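Local coordinates for protein acetylene hydratase (Pelobacter acetylenicus, PDB 2E7Z) that catalyses the hydration of acetylene to acetaldehyde, using a tungsten-bis(molybdopterin guanine dinucleotide) cofactor and one [4Fe-4S] cluster, at residues 1-6 / 477-482; 112-117 / 511-516; 330-335 / 517-522; 461-466 / 526-531. All blocks are in the same frame, centred on the assembly; numbering follows the deposited sequence.

Contact 1: residues 1-6 / 477-482; sequences KKHVVC and TSQQVV. With SF4 (iron/sulfur cluster), chain D.
Gln-479 folds its side chain over His-3 of strand 2-5 and bonds to both its backbone N and O. The backbone N of Gln-479 donates to His-3 O (2.9 Å), while its OE1 accepts from His-3 N at 3.0 Å, the donor lying in the amide plane on a lone pair. Chi1 of -61° sets CG anti to the carbonyl carbon; the chain then runs extended, and its amide stacks on the imidazole, the planes 20° apart. Gln-479 CG stands 3.9 Å from the centroid of the His-3 ring, a CH-pi contact displaced toward the rim. The ring is held at both nitrogens: ND1 donates weakly to Thr-477 O in its plane, and NE2 is bonded to Gln-532 O; Gln-479 NE2 is hydrogen-bonded to Gln-532 OE1. An alanine in place of Gln-479 would probably leave His-3 N without its acceptor and the imidazole without the CG and amide stacked on one face. Lys-2 lays CD against Gln-479 OE1 (3.5 Å), the two chains crossing at about a right angle. Farther along, Ser-478 OG accepts from Val-5 N (2.8 Å), and Val-4 CG2 presses on Val-481 CG2 at a tight 3.5 Å. The strand, an outer member of the three-stranded antiparallel sheet 2-5/14-19/25-29, runs into Cys-6, whose SG binds iron FE2 at 2.3 Å: the N-terminal [4Fe-4S] site of this DMSO reductase family enzyme.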
# COMPACT_ATOMS: atom_id res chain seq x y z
N LYS A 1 -16.83 27.55 4.51
CA LYS A 1 -16.20 26.29 5.03
C LYS A 1 -16.60 25.05 4.22
O LYS A 1 -17.78 24.83 3.92
CB LYS A 1 -16.54 26.05 6.50
CG LYS A 1 -15.89 27.03 7.48
CD LYS A 1 -15.43 26.34 8.77
CE LYS A 1 -16.59 25.71 9.55
NZ LYS A 1 -16.24 25.48 10.99
N LYS A 2 -15.60 24.25 3.87
CA LYS A 2 -15.83 23.03 3.10
C LYS A 2 -15.45 21.81 3.94
O LYS A 2 -14.54 21.92 4.78
CB LYS A 2 -14.96 23.07 1.84
CG LYS A 2 -15.28 24.23 0.88
CD LYS A 2 -16.56 24.00 0.08
CE LYS A 2 -17.17 25.27 -0.51
NZ LYS A 2 -16.17 26.17 -1.10
N HIS A 3 -16.12 20.68 3.72
CA HIS A 3 -15.60 19.39 4.23
C HIS A 3 -14.80 18.74 3.10
O HIS A 3 -15.22 18.73 1.93
CB HIS A 3 -16.70 18.46 4.79
CG HIS A 3 -17.72 18.00 3.79
ND1 HIS A 3 -17.61 16.82 3.09
CD2 HIS A 3 -18.91 18.54 3.43
CE1 HIS A 3 -18.67 16.67 2.31
NE2 HIS A 3 -19.47 17.70 2.50
N VAL A 4 -13.60 18.26 3.44
CA VAL A 4 -12.65 17.78 2.44
C VAL A 4 -12.04 16.49 2.95
O VAL A 4 -11.67 16.41 4.14
CB VAL A 4 -11.54 18.85 2.14
CG1 VAL A 4 -10.75 18.47 0.91
CG2 VAL A 4 -12.17 20.23 1.98
N VAL A 5 -11.94 15.48 2.08
CA VAL A 5 -11.16 14.30 2.44
C VAL A 5 -9.66 14.63 2.31
O VAL A 5 -9.17 14.96 1.21
CB VAL A 5 -11.54 13.10 1.54
CG1 VAL A 5 -10.59 11.94 1.82
CG2 VAL A 5 -13.02 12.70 1.77
N CYS A 6 -8.92 14.59 3.41
CA CYS A 6 -7.51 14.88 3.33
C CYS A 6 -6.84 13.73 2.59
O CYS A 6 -7.03 12.56 2.95
CB CYS A 6 -6.96 15.01 4.73
SG CYS A 6 -5.17 15.25 4.75
N THR A 477 -17.67 11.96 1.06
CA THR A 477 -17.56 13.00 0.04
C THR A 477 -16.46 14.02 0.39
O THR A 477 -16.22 14.31 1.56
CB THR A 477 -18.91 13.72 -0.14
OG1 THR A 477 -19.32 14.24 1.14
CG2 THR A 477 -19.96 12.75 -0.66
N SER A 478 -15.83 14.54 -0.66
CA SER A 478 -14.84 15.58 -0.54
C SER A 478 -15.21 16.75 -1.43
O SER A 478 -15.34 16.60 -2.64
CB SER A 478 -13.47 15.05 -0.96
OG SER A 478 -12.49 15.99 -0.59
N GLN A 479 -15.37 17.93 -0.84
CA GLN A 479 -15.66 19.12 -1.63
C GLN A 479 -14.40 19.73 -2.18
O GLN A 479 -13.34 19.68 -1.53
CB GLN A 479 -16.41 20.13 -0.76
CG GLN A 479 -17.74 19.61 -0.23
CD GLN A 479 -18.49 20.71 0.47
OE1 GLN A 479 -18.10 21.16 1.55
NE2 GLN A 479 -19.54 21.19 -0.17
N GLN A 480 -14.54 20.34 -3.36
CA GLN A 480 -13.47 21.13 -3.96
C GLN A 480 -13.32 22.48 -3.25
O GLN A 480 -14.30 23.23 -3.15
CB GLN A 480 -13.79 21.37 -5.41
CG GLN A 480 -12.68 22.04 -6.17
CD GLN A 480 -12.94 22.12 -7.65
OE1 GLN A 480 -13.97 21.65 -8.15
NE2 GLN A 480 -12.00 22.69 -8.38
N VAL A 481 -12.12 22.81 -2.79
CA VAL A 481 -11.93 24.09 -2.10
C VAL A 481 -11.64 25.23 -3.09
O VAL A 481 -12.25 26.31 -3.02
CB VAL A 481 -10.86 23.99 -0.99
CG1 VAL A 481 -10.78 25.31 -0.23
CG2 VAL A 481 -11.20 22.86 -0.04
N VAL A 482 -10.68 25.00 -3.98
CA VAL A 482 -10.28 26.00 -4.99
C VAL A 482 -10.10 25.35 -6.35
O VAL A 482 -10.04 24.13 -6.47
CB VAL A 482 -8.98 26.79 -4.60
CG1 VAL A 482 -9.14 27.59 -3.30
CG2 VAL A 482 -7.78 25.84 -4.50
FE1 SF4 D . -3.02 13.49 8.65
FE2 SF4 D . -4.49 13.82 6.42
FE3 SF4 D . -5.38 12.21 8.41
FE4 SF4 D . -3.32 11.44 6.88
S1 SF4 D . -5.43 11.74 6.14
S2 SF4 D . -3.45 11.27 9.19
S3 SF4 D . -2.26 13.46 6.45
S4 SF4 D . -5.05 14.49 8.56

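Contact 2: residues 112-117 / 511-516; sequences QQSEYG and KDRLEL
Ser-114 and Arg-513 make the polar link: Arg-513 NH1 donates to Ser-114 OG over 3.0 Å with an N-H...O angle of 145°, the oxygen lying at the edge of the guanidinium, close to its plane. The same hydroxyl donates to Gln-112 O (2.7 Å) from above that carbonyl's plane, so OG is held as both acceptor and donor. The Arg-513 chain leaves the helix with CG anti to the backbone N and bends only at chi3 (51°). NH1 has a second, charged partner in Asp-457 OD2, an aspartate of the cofactor binding site, so one nitrogen serves both the serine and a carboxylate.

The apolar part is carried by Leu-516 and Tyr-116, which lean obliquely on each other. Leu-516 CD2 lies 3.8 Å from Tyr-116 CD2 and 3.4 Å from Glu-115 O, while Arg-513 CG approaches the edge of the tyrosine ring through Tyr-116 CE2 at 4.3 Å. Ser-114 O is buried here without any polar partner; Arg-513 CD sits 3.7 Å from it. At its far end the tyrosine is fixed by Tyr-116 OH bonding to Val-465 N.

On the helix side, Asp-512 is the N-cap, its OD1 accepting from Glu-515 N at 3.0 Å. The contact thus sets the first turn of helix 513-520 against the loop between strand 103-107 and helix 118-126, with Tyr-492 of helix 491-501 also touching Leu-516.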
# COMPACT_ATOMS: atom_id res chain seq x y z
N GLN A 112 -4.82 10.19 -5.76
CA GLN A 112 -5.43 10.99 -6.82
C GLN A 112 -6.94 10.99 -6.76
O GLN A 112 -7.59 12.02 -6.92
CB GLN A 112 -4.98 10.44 -8.17
CG GLN A 112 -3.47 10.53 -8.37
CD GLN A 112 -3.07 9.79 -9.60
OE1 GLN A 112 -2.98 10.36 -10.68
NE2 GLN A 112 -2.86 8.49 -9.46
N GLN A 113 -7.51 9.79 -6.62
CA GLN A 113 -8.96 9.61 -6.39
C GLN A 113 -9.74 10.39 -7.44
O GLN A 113 -10.68 11.14 -7.10
CB GLN A 113 -9.32 9.97 -4.96
CG GLN A 113 -8.57 9.08 -4.03
CD GLN A 113 -9.17 8.96 -2.64
OE1 GLN A 113 -10.39 8.81 -2.46
NE2 GLN A 113 -8.30 8.98 -1.65
N SER A 114 -9.38 10.15 -8.71
CA SER A 114 -9.90 10.93 -9.81
C SER A 114 -10.24 10.17 -11.07
O SER A 114 -10.83 10.77 -11.96
CB SER A 114 -8.91 12.05 -10.18
OG SER A 114 -8.87 13.01 -9.14
N GLU A 115 -9.92 8.87 -11.18
CA GLU A 115 -10.15 8.20 -12.47
C GLU A 115 -11.28 7.18 -12.47
O GLU A 115 -11.79 6.87 -13.54
CB GLU A 115 -8.86 7.65 -13.08
CG GLU A 115 -7.97 6.74 -12.23
CD GLU A 115 -8.40 5.28 -12.14
OE1 GLU A 115 -9.20 4.76 -12.98
OE2 GLU A 115 -7.88 4.59 -11.22
N TYR A 116 -11.69 6.66 -11.31
CA TYR A 116 -12.95 5.92 -11.18
C TYR A 116 -13.01 4.68 -12.07
O TYR A 116 -14.09 4.21 -12.42
CB TYR A 116 -14.16 6.83 -11.44
CG TYR A 116 -14.23 7.99 -10.47
CD1 TYR A 116 -14.78 7.82 -9.21
CD2 TYR A 116 -13.69 9.23 -10.80
CE1 TYR A 116 -14.83 8.87 -8.30
CE2 TYR A 116 -13.70 10.30 -9.89
CZ TYR A 116 -14.27 10.09 -8.63
OH TYR A 116 -14.31 11.09 -7.69
N GLY A 117 -11.86 4.09 -12.38
CA GLY A 117 -11.78 2.89 -13.22
C GLY A 117 -11.34 3.15 -14.65
O GLY A 117 -11.07 2.19 -15.41
N LYS A 511 -17.23 13.68 -20.63
CA LYS A 511 -16.39 14.74 -21.20
C LYS A 511 -15.37 15.30 -20.23
O LYS A 511 -14.37 15.89 -20.66
CB LYS A 511 -17.22 15.90 -21.77
CG LYS A 511 -18.19 15.51 -22.88
CD LYS A 511 -17.55 14.64 -23.96
CE LYS A 511 -18.59 14.13 -24.94
NZ LYS A 511 -18.00 13.14 -25.88
N ASP A 512 -15.61 15.13 -18.92
CA ASP A 512 -14.69 15.60 -17.90
C ASP A 512 -14.93 14.80 -16.63
O ASP A 512 -15.83 13.95 -16.56
CB ASP A 512 -14.83 17.11 -17.65
CG ASP A 512 -16.26 17.56 -17.36
OD1 ASP A 512 -17.05 16.78 -16.80
OD2 ASP A 512 -16.60 18.71 -17.71
N ARG A 513 -14.10 15.06 -15.63
CA ARG A 513 -14.18 14.34 -14.39
C ARG A 513 -15.55 14.50 -13.73
O ARG A 513 -16.04 13.57 -13.12
CB ARG A 513 -13.03 14.69 -13.45
CG ARG A 513 -13.07 13.84 -12.17
CD ARG A 513 -11.97 14.18 -11.19
NE ARG A 513 -11.98 15.62 -10.95
CZ ARG A 513 -10.99 16.33 -10.43
NH1 ARG A 513 -9.91 15.72 -9.94
NH2 ARG A 513 -11.06 17.68 -10.38
N LEU A 514 -16.17 15.66 -13.87
CA LEU A 514 -17.46 15.84 -13.22
C LEU A 514 -18.50 14.91 -13.84
O LEU A 514 -19.32 14.31 -13.13
CB LEU A 514 -17.91 17.30 -13.29
CG LEU A 514 -19.29 17.61 -12.70
CD1 LEU A 514 -19.39 17.18 -11.23
CD2 LEU A 514 -19.57 19.10 -12.88
N GLU A 515 -18.47 14.77 -15.16
CA GLU A 515 -19.43 13.83 -15.76
C GLU A 515 -19.17 12.39 -15.32
O GLU A 515 -20.10 11.59 -15.13
CB GLU A 515 -19.38 13.92 -17.29
CG GLU A 515 -20.01 15.18 -17.85
CD GLU A 515 -20.22 15.15 -19.37
OE1 GLU A 515 -20.02 14.12 -20.03
OE2 GLU A 515 -20.59 16.23 -19.88
N LEU A 516 -17.90 12.04 -15.17
CA LEU A 516 -17.52 10.72 -14.69
C LEU A 516 -17.95 10.49 -13.24
O LEU A 516 -18.48 9.42 -12.91
CB LEU A 516 -16.01 10.55 -14.88
CG LEU A 516 -15.40 9.25 -14.33
CD1 LEU A 516 -16.06 8.01 -14.98
CD2 LEU A 516 -13.91 9.26 -14.63

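Contact 3: residues 330-335 / 517-522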
# COMPACT_ATOMS: atom_id res chain seq x y z
N ASP A 330 -24.40 1.48 -3.80
CA ASP A 330 -25.13 2.65 -4.34
C ASP A 330 -24.54 3.12 -5.68
O ASP A 330 -25.14 3.99 -6.32
CB ASP A 330 -25.01 3.87 -3.40
CG ASP A 330 -25.79 3.74 -2.10
OD1 ASP A 330 -26.75 2.92 -2.00
OD2 ASP A 330 -25.43 4.52 -1.18
N LEU A 331 -23.38 2.60 -6.08
CA LEU A 331 -22.55 3.22 -7.13
C LEU A 331 -22.26 2.26 -8.28
O LEU A 331 -22.33 1.03 -8.10
CB LEU A 331 -21.21 3.70 -6.52
CG LEU A 331 -21.27 4.52 -5.25
CD1 LEU A 331 -19.85 4.82 -4.74
CD2 LEU A 331 -22.06 5.82 -5.52
N VAL A 332 -21.94 2.80 -9.46
CA VAL A 332 -21.45 1.94 -10.54
C VAL A 332 -20.07 1.42 -10.14
O VAL A 332 -19.19 2.21 -9.85
CB VAL A 332 -21.34 2.71 -11.87
CG1 VAL A 332 -20.78 1.80 -12.95
CG2 VAL A 332 -22.72 3.25 -12.27
N PRO A 333 -19.89 0.10 -10.07
CA PRO A 333 -18.57 -0.41 -9.61
C PRO A 333 -17.39 0.08 -10.46
O PRO A 333 -17.44 0.07 -11.70
CB PRO A 333 -18.73 -1.95 -9.68
CG PRO A 333 -20.20 -2.13 -9.51
CD PRO A 333 -20.83 -1.00 -10.32
N ILE A 334 -16.33 0.47 -9.77
CA ILE A 334 -15.08 0.79 -10.46
C ILE A 334 -14.66 -0.42 -11.31
O ILE A 334 -14.17 -0.27 -12.44
CB ILE A 334 -14.01 1.14 -9.43
CG1 ILE A 334 -14.31 2.53 -8.83
CG2 ILE A 334 -12.60 1.07 -10.02
CD1 ILE A 334 -13.43 2.90 -7.63
N SER A 335 -14.86 -1.63 -10.78
CA SER A 335 -14.48 -2.83 -11.50
C SER A 335 -15.15 -2.92 -12.85
O SER A 335 -14.53 -3.40 -13.79
CB SER A 335 -14.89 -4.09 -10.71
OG SER A 335 -14.23 -4.12 -9.45
N ILE A 517 -17.75 11.51 -12.39
CA ILE A 517 -18.31 11.48 -11.03
C ILE A 517 -19.83 11.23 -11.06
O ILE A 517 -20.35 10.37 -10.36
CB ILE A 517 -17.94 12.77 -10.23
CG1 ILE A 517 -16.45 12.75 -9.83
CG2 ILE A 517 -18.85 12.90 -9.02
CD1 ILE A 517 -15.91 14.13 -9.34
N ASN A 518 -20.54 11.97 -11.89
CA ASN A 518 -21.98 11.82 -11.94
C ASN A 518 -22.37 10.44 -12.42
O ASN A 518 -23.40 9.91 -12.00
CB ASN A 518 -22.60 12.92 -12.80
CG ASN A 518 -22.69 14.22 -12.07
OD1 ASN A 518 -22.80 14.24 -10.85
ND2 ASN A 518 -22.63 15.33 -12.81
N TYR A 519 -21.54 9.85 -13.28
CA TYR A 519 -21.77 8.46 -13.69
C TYR A 519 -21.55 7.47 -12.53
O TYR A 519 -22.38 6.58 -12.29
CB TYR A 519 -20.89 8.08 -14.89
CG TYR A 519 -21.11 6.63 -15.34
CD1 TYR A 519 -22.33 6.20 -15.85
CD2 TYR A 519 -20.08 5.69 -15.21
CE1 TYR A 519 -22.51 4.87 -16.21
CE2 TYR A 519 -20.25 4.37 -15.59
CZ TYR A 519 -21.47 3.97 -16.09
OH TYR A 519 -21.64 2.65 -16.44
N ARG A 520 -20.45 7.64 -11.79
CA ARG A 520 -20.19 6.80 -10.63
C ARG A 520 -21.39 6.78 -9.67
O ARG A 520 -21.76 5.72 -9.16
CB ARG A 520 -18.90 7.29 -9.96
CG ARG A 520 -18.50 6.65 -8.65
CD ARG A 520 -17.93 5.23 -8.83
NE ARG A 520 -17.25 4.84 -7.58
CZ ARG A 520 -17.29 3.64 -6.98
NH1 ARG A 520 -18.00 2.61 -7.45
NH2 ARG A 520 -16.63 3.50 -5.84
N ILE A 521 -21.98 7.96 -9.41
CA ILE A 521 -23.12 8.04 -8.49
C ILE A 521 -24.49 7.92 -9.15
O ILE A 521 -25.51 8.06 -8.47
CB ILE A 521 -23.05 9.33 -7.62
CG1 ILE A 521 -23.25 10.58 -8.49
CG2 ILE A 521 -21.75 9.34 -6.85
CD1 ILE A 521 -23.25 11.91 -7.73
N SER A 522 -24.51 7.64 -10.45
CA SER A 522 -25.77 7.66 -11.19
C SER A 522 -26.89 6.78 -10.60
O SER A 522 -28.05 7.18 -10.67
CB SER A 522 -25.52 7.41 -12.68
OG SER A 522 -24.91 6.16 -12.90
O HOH W 1 -19.87 0.26 -6.75
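Arg-520 and Val-332 bond to each other twice, once through backbone and once through side chain. Val-332 N donates to Arg-520 O (2.9 Å), and Arg-520 NH1 reaches Val-332 O at 2.7 Å, the carbonyl oxygen lying near the guanidinium plane while the donor stands 46° out of the carbonyl plane. The arrangement joins the C-terminal end of helix 513-520 to the extended residues leading into helix 334-337, whose N-cap is Pro-333. A water takes a weak bond from the same Arg-520 NH1 and donates to Leu-331 O. Around these bonds the guanidinium is sandwiched: Ile-334 CG1 sits 3.7 Å above its centre on one face, and Leu-331 CD1 lies over the centre of the opposite face. The bend at chi2 (75°) places Arg-520 CD 3.4 Å from Val-332 O. A leucine in place of Arg-520 would probably leave Val-332 O without its side-chain donor and open a gap between Leu-331 and Ile-334 where the guanidinium lay. Farther out, Leu-331 CD2 packs on Ile-521 CG2, and Val-332 CG1 meets Tyr-519 CE2. Beyond the end of the helix, Ser-522 OG donates to Tyr-519 O in the carbonyl plane, on a lone pair. Val-332 CG2 lies over a face of the Tyr-519 ring, 4.2 Å from its centroid.

Contact 4: residues 461-466 / 526-531; sequences ERPVVQ and MEWEEY. With MGD (2-amino-5,6-dimercapto-7-methyl-3,7,8a,9-tetrahydro-8-oxa-1,3,9,10-tetraaza-anthracen-4-one guanosine dinucleotide), chain E.
Pro-463, Val-464 and Val-465 run in extended conformation past the short helix 528-531, the closest CA atoms, those of Val-465 and Trp-528, being 8.6 Å apart, so side chains bridge the gap. This joins a cofactor-binding loop of this molybdopterin oxidoreductase family protein, the one between strands 452-455 and 474-476, to the helix that follows 513-520. Trp-528 bears most of it: chi1 of 173° sets CG anti to the backbone N, and atoms of its six-membered ring touch three successive residues. Pro-463 CB comes within 3.4 Å of Trp-528 CZ2, Val-464 O meets Trp-528 CH2, and Val-465 CG2 reaches Trp-528 CZ3 at 3.5 Å. The Val-465 and Trp-528 side chains slide past each other in opposite directions. The same methyl, Val-465 CG2, also touches Tyr-531 CE2 at 4.0 Å, with the valine and tyrosine side chains at about a right angle, so it is shared by both aromatic rings. A water in the plane of the Tyr-531 ring bonds its OH and donates to Gln-466 O (2.8 Å). Next to Pro-463, Arg-462 faces the cofactor instead, extended from CG to NE and fastened by a salt bridge from NH2 to Asp-457 and a bond from NH1 to Gln-7. Its two terminal nitrogens converge on the guanine: MGD O6 accepts from Arg-462 NH1 at 3.1 Å and from Arg-462 NH2 at 2.9 Å.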
# COMPACT_ATOMS: atom_id res chain seq x y z
N GLU A 461 -7.98 20.95 -4.41
CA GLU A 461 -8.40 21.51 -5.69
C GLU A 461 -9.37 20.61 -6.44
O GLU A 461 -9.57 20.79 -7.66
CB GLU A 461 -7.18 21.75 -6.58
CG GLU A 461 -6.10 22.64 -5.96
CD GLU A 461 -4.80 22.66 -6.76
OE1 GLU A 461 -4.55 21.71 -7.55
OE2 GLU A 461 -4.04 23.63 -6.59
N ARG A 462 -9.98 19.64 -5.76
CA ARG A 462 -10.80 18.68 -6.48
C ARG A 462 -11.93 18.10 -5.64
O ARG A 462 -11.77 17.86 -4.45
CB ARG A 462 -9.92 17.54 -7.01
CG ARG A 462 -9.23 16.69 -5.91
CD ARG A 462 -8.19 15.78 -6.54
NE ARG A 462 -7.47 14.98 -5.55
CZ ARG A 462 -6.15 14.74 -5.61
NH1 ARG A 462 -5.57 13.99 -4.68
NH2 ARG A 462 -5.42 15.23 -6.61
N PRO A 463 -13.06 17.80 -6.30
CA PRO A 463 -14.09 17.01 -5.62
C PRO A 463 -13.70 15.53 -5.68
O PRO A 463 -12.97 15.13 -6.59
CB PRO A 463 -15.31 17.23 -6.50
CG PRO A 463 -14.74 17.35 -7.89
CD PRO A 463 -13.41 18.08 -7.71
N VAL A 464 -14.19 14.74 -4.74
CA VAL A 464 -14.00 13.28 -4.78
C VAL A 464 -15.25 12.58 -4.27
O VAL A 464 -15.80 12.95 -3.24
CB VAL A 464 -12.80 12.82 -3.89
CG1 VAL A 464 -12.64 11.29 -3.96
CG2 VAL A 464 -11.50 13.48 -4.32
N VAL A 465 -15.68 11.57 -5.02
CA VAL A 465 -16.60 10.58 -4.49
C VAL A 465 -15.79 9.34 -4.14
O VAL A 465 -15.03 8.83 -4.96
CB VAL A 465 -17.69 10.21 -5.54
CG1 VAL A 465 -18.47 8.94 -5.16
CG2 VAL A 465 -18.65 11.38 -5.73
N GLN A 466 -15.98 8.85 -2.92
CA GLN A 466 -15.34 7.61 -2.47
C GLN A 466 -16.35 6.47 -2.49
O GLN A 466 -17.55 6.72 -2.61
CB GLN A 466 -14.82 7.80 -1.04
CG GLN A 466 -13.68 8.80 -1.00
CD GLN A 466 -12.92 8.79 0.31
OE1 GLN A 466 -13.53 8.72 1.37
NE2 GLN A 466 -11.58 8.86 0.23
N MET A 526 -28.81 11.13 -7.90
CA MET A 526 -28.27 12.45 -7.59
C MET A 526 -27.13 12.82 -8.50
O MET A 526 -26.37 11.95 -8.95
CB MET A 526 -27.76 12.52 -6.14
CG MET A 526 -28.85 12.37 -5.08
SD MET A 526 -28.15 12.55 -3.43
CE MET A 526 -27.88 10.83 -3.00
N GLU A 527 -26.96 14.13 -8.74
CA GLU A 527 -25.73 14.62 -9.32
C GLU A 527 -24.85 15.18 -8.19
O GLU A 527 -25.30 15.29 -7.04
CB GLU A 527 -26.00 15.70 -10.37
CG GLU A 527 -26.60 15.12 -11.66
CD GLU A 527 -26.83 16.14 -12.77
OE1 GLU A 527 -26.49 17.34 -12.62
OE2 GLU A 527 -27.39 15.71 -13.80
N TRP A 528 -23.62 15.57 -8.52
CA TRP A 528 -22.63 15.93 -7.51
C TRP A 528 -23.04 17.11 -6.61
O TRP A 528 -22.76 17.10 -5.40
CB TRP A 528 -21.28 16.15 -8.19
CG TRP A 528 -20.22 16.69 -7.29
CD1 TRP A 528 -19.61 17.91 -7.40
CD2 TRP A 528 -19.66 16.06 -6.12
NE1 TRP A 528 -18.68 18.07 -6.39
CE2 TRP A 528 -18.71 16.96 -5.58
CE3 TRP A 528 -19.87 14.82 -5.47
CZ2 TRP A 528 -17.96 16.66 -4.44
CZ3 TRP A 528 -19.13 14.53 -4.33
CH2 TRP A 528 -18.17 15.45 -3.84
N GLU A 529 -23.71 18.11 -7.16
CA GLU A 529 -24.11 19.25 -6.34
C GLU A 529 -24.92 18.82 -5.13
O GLU A 529 -24.70 19.30 -4.02
CB GLU A 529 -24.88 20.29 -7.17
CG GLU A 529 -25.50 21.36 -6.31
CD GLU A 529 -25.94 22.60 -7.07
OE1 GLU A 529 -25.88 22.61 -8.32
OE2 GLU A 529 -26.34 23.57 -6.39
N GLU A 530 -25.85 17.88 -5.33
CA GLU A 530 -26.66 17.37 -4.24
C GLU A 530 -25.91 16.31 -3.41
O GLU A 530 -25.95 16.33 -2.18
CB GLU A 530 -27.95 16.78 -4.81
CG GLU A 530 -28.91 16.25 -3.75
CD GLU A 530 -30.21 15.66 -4.33
OE1 GLU A 530 -30.36 15.54 -5.58
OE2 GLU A 530 -31.10 15.33 -3.52
N TYR A 531 -25.19 15.43 -4.09
CA TYR A 531 -24.53 14.31 -3.45
C TYR A 531 -23.55 14.77 -2.39
O TYR A 531 -23.46 14.15 -1.34
CB TYR A 531 -23.79 13.49 -4.49
CG TYR A 531 -23.38 12.12 -4.02
CD1 TYR A 531 -24.28 11.05 -4.03
CD2 TYR A 531 -22.07 11.87 -3.62
CE1 TYR A 531 -23.90 9.78 -3.63
CE2 TYR A 531 -21.67 10.61 -3.21
CZ TYR A 531 -22.59 9.56 -3.21
OH TYR A 531 -22.22 8.28 -2.83
PB MGD E . 5.54 7.63 -3.29
O1B MGD E . 6.43 6.53 -3.82
O2B MGD E . 6.09 8.64 -2.35
O3B MGD E . 4.25 7.03 -2.56
O3A MGD E . 3.54 4.62 -2.54
PA MGD E . 3.07 6.07 -3.08
O1A MGD E . 1.84 6.56 -2.38
O2A MGD E . 3.09 5.97 -4.57
O5' MGD E . 4.96 8.38 -4.59
C5' MGD E . 3.79 9.18 -4.46
C4' MGD E . 3.93 10.29 -5.48
O4' MGD E . 2.64 10.93 -5.59
C3' MGD E . 4.86 11.42 -5.05
O3' MGD E . 5.87 11.60 -6.05
C2' MGD E . 3.98 12.67 -4.88
O2' MGD E . 4.58 13.93 -5.24
C1' MGD E . 2.83 12.34 -5.80
N9 MGD E . 1.53 12.94 -5.47
C8 MGD E . 0.99 13.11 -4.24
N7 MGD E . -0.26 13.60 -4.33
C5 MGD E . -0.56 13.66 -5.64
C6 MGD E . -1.69 14.07 -6.45
O6 MGD E . -2.75 14.46 -5.93
N1 MGD E . -1.54 13.95 -7.78
C2 MGD E . -0.42 13.59 -8.41
N2 MGD E . -0.42 13.51 -9.77
N3 MGD E . 0.66 13.21 -7.73
C4 MGD E . 0.62 13.23 -6.38
C10 MGD E . 3.19 4.26 -1.21
C11 MGD E . 3.41 2.77 -1.09
O11 MGD E . 4.82 2.58 -1.19
C12 MGD E . 2.89 2.27 0.24
S12 MGD E . 1.28 2.64 0.66
C13 MGD E . 3.66 1.51 1.04
S13 MGD E . 3.15 1.03 2.59
C14 MGD E . 5.02 1.03 0.64
N15 MGD E . 6.07 1.68 1.41
C16 MGD E . 7.33 1.36 1.00
C17 MGD E . 8.50 1.28 1.89
O17 MGD E . 8.38 1.50 3.11
N18 MGD E . 9.68 0.95 1.34
C19 MGD E . 9.85 0.69 0.02
N19 MGD E . 11.07 0.37 -0.47
N20 MGD E . 8.83 0.76 -0.85
C21 MGD E . 7.60 1.07 -0.43
N22 MGD E . 6.59 1.11 -1.30
C23 MGD E . 5.22 1.25 -0.87
O HOH W 2 -19.92 7.79 -1.47

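From the N terminus, strand 2-5 packs against residues 477-482, and contact 1 closes a span of 470 residues. Residues 112-117 and 330-335 pack on helix 513-520, at its start in contact 2 and its end in contact 3. Contact 4 closes the shortest loop, from 461-466 to 526-531. Every pair of contacts crosses along the chain; none nests. In space, contact 4 touches the other three: Ser-478 N approaches Val-464 O, Gln-113 OE1 meets Gln-466 NE2, and Asn-518 OD1 meets Trp-528 N. Together they tie the N-terminal sheet beside the [4Fe-4S] cluster, the cofactor-binding loops and the start of helix 334-337 to the consecutive helices 513-520 and 528-531.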